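Local coordinates for type 2A phosphatase-associated protein 42 (Saccharomyces cerevisiae, PDB 2V0P) that binds the catalytic subunits of type 2A and 2A-like phosphatases, inhibits the phosphatase SIT4 and takes part in negative regulation of the TOR signalling pathway, at residues K100-Y103 with L104-V108. Numbering follows the deposited sequence.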
loop_
_atom_site.group_PDB
_atom_site.type_symbol
_atom_site.label_atom_id
_atom_site.label_comp_id
_atom_site.label_asym_id
_atom_site.label_seq_id
_atom_site.Cartn_x
_atom_site.Cartn_y
_atom_site.Cartn_z
ATOM N N LYS A 100 -6.384 -1.954 16.532
ATOM C CA LYS A 100 -6.777 -2.038 15.128
ATOM C C LYS A 100 -6.162 -3.234 14.417
ATOM O O LYS A 100 -6.838 -3.882 13.659
ATOM C CB LYS A 100 -6.530 -0.727 14.353
ATOM C CG LYS A 100 -7.149 -0.760 12.943
ATOM C CD LYS A 100 -8.652 -0.546 12.975
ATOM C CE LYS A 100 -9.224 -0.720 11.580
ATOM N NZ LYS A 100 -10.663 -1.137 11.666
ATOM N N LEU A 101 -4.918 -3.538 14.717
ATOM C CA LEU A 101 -4.198 -4.627 14.081
ATOM C C LEU A 101 -4.793 -5.932 14.517
ATOM O O LEU A 101 -4.970 -6.851 13.712
ATOM C CB LEU A 101 -2.719 -4.587 14.448
ATOM C CG LEU A 101 -1.892 -3.315 14.109
ATOM C CD1 LEU A 101 -0.510 -3.606 14.351
ATOM C CD2 LEU A 101 -2.134 -2.884 12.706
ATOM N N ILE A 102 -5.130 -6.002 15.811
ATOM C CA ILE A 102 -5.845 -7.159 16.329
ATOM C C ILE A 102 -7.201 -7.399 15.601
ATOM O O ILE A 102 -7.405 -8.471 15.139
ATOM C CB ILE A 102 -6.043 -7.067 17.830
ATOM C CG1 ILE A 102 -4.746 -7.401 18.507
ATOM C CG2 ILE A 102 -7.178 -8.095 18.277
ATOM C CD1 ILE A 102 -4.660 -6.898 19.946
ATOM N N TYR A 103 -8.072 -6.404 15.509
ATOM C CA TYR A 103 -9.243 -6.455 14.696
ATOM C C TYR A 103 -9.009 -6.964 13.258
ATOM O O TYR A 103 -9.739 -7.865 12.799
ATOM C CB TYR A 103 -9.998 -5.116 14.679
ATOM C CG TYR A 103 -10.476 -4.700 16.070
ATOM C CD1 TYR A 103 -10.926 -5.635 17.005
ATOM C CD2 TYR A 103 -10.407 -3.368 16.465
ATOM C CE1 TYR A 103 -11.367 -5.221 18.301
ATOM C CE2 TYR A 103 -10.821 -2.966 17.744
ATOM C CZ TYR A 103 -11.273 -3.869 18.644
ATOM O OH TYR A 103 -11.655 -3.395 19.903
ATOM N N LEU A 104 -7.968 -6.464 12.589
ATOM C CA LEU A 104 -7.766 -6.840 11.193
ATOM C C LEU A 104 -7.333 -8.275 11.110
ATOM O O LEU A 104 -7.721 -8.932 10.180
ATOM C CB LEU A 104 -6.793 -5.906 10.416
ATOM C CG LEU A 104 -7.278 -4.474 10.307
ATOM C CD1 LEU A 104 -6.159 -3.519 9.804
ATOM C CD2 LEU A 104 -8.555 -4.312 9.559
ATOM N N LYS A 105 -6.534 -8.703 12.067
ATOM C CA LYS A 105 -6.080 -10.073 12.208
ATOM C C LYS A 105 -7.284 -11.020 12.410
ATOM O O LYS A 105 -7.464 -12.019 11.691
ATOM C CB LYS A 105 -5.144 -10.173 13.418
ATOM C CG LYS A 105 -4.525 -11.510 13.605
ATOM C CD LYS A 105 -3.296 -11.438 14.495
ATOM C CE LYS A 105 -2.291 -12.547 14.158
ATOM N NZ LYS A 105 -1.666 -12.384 12.790
ATOM N N LYS A 106 -8.098 -10.656 13.377
ATOM C CA LYS A 106 -9.335 -11.414 13.691
ATOM C C LYS A 106 -10.344 -11.445 12.534
ATOM O O LYS A 106 -10.907 -12.481 12.280
ATOM C CB LYS A 106 -9.981 -10.846 14.949
ATOM C CG LYS A 106 -9.189 -11.066 16.204
ATOM C CD LYS A 106 -8.852 -12.539 16.433
ATOM C CE LYS A 106 -8.701 -12.822 17.923
ATOM N NZ LYS A 106 -7.831 -14.009 18.181
ATOM N N SER A 107 -10.564 -10.324 11.854
ATOM C CA SER A 107 -11.346 -10.279 10.639
ATOM C C SER A 107 -10.857 -11.309 9.589
ATOM O O SER A 107 -11.631 -12.149 9.156
ATOM C CB SER A 107 -11.343 -8.872 10.048
ATOM O OG SER A 107 -11.926 -8.882 8.766
ATOM N N VAL A 108 -9.561 -11.228 9.213
ATOM C CA VAL A 108 -8.932 -12.179 8.339
ATOM C C VAL A 108 -9.065 -13.638 8.810
ATOM O O VAL A 108 -9.403 -14.494 7.994
ATOM C CB VAL A 108 -7.487 -11.784 7.972
ATOM C CG1 VAL A 108 -6.805 -12.874 7.185
ATOM C CG2 VAL A 108 -7.483 -10.407 7.207
#
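Leu104 N donates to Lys100 O at 3.0 Å, the first of four successive i to i+4 backbone bonds that make this a stretch of regular alpha helix. Lys105 N to Leu101 O follows at 2.9 Å. The next two are straighter: Lys106 N reaches Ile102 O with an N-H...O angle of 172°, and Ser107 N reaches Tyr103 O at 2.8 Å.

Leu104 CG sits against the carbonyl, 3.4 Å from Lys100 O. The contacts between side chains are longer: Leu104 CD2 meets Lys100 CE at 4.2 Å, the two side chains crossing at a slant. Lys100 starts with CG anti to its backbone N (chi1 -171°) and bends at chi2, which carries its methylene chain past the leucine. On the exposed side, Ile102 and Lys106 run side by side in the same direction, with Ile102 CG2 4.1 Å from Lys106 CG.

Two polar ends bond to residues outside 100-108. Lys100 NZ is held by the carbonyl oxygens of Ser84 and Arg86, and Ser107 OG bonds to Gly80 O. This part of helix 93-120, in the TPR-like N-terminal domain, packs against helix 199-231: Lys100 touches Glu225 and Leu229, Leu101 meets Cys226, and Val108 meets Asn222.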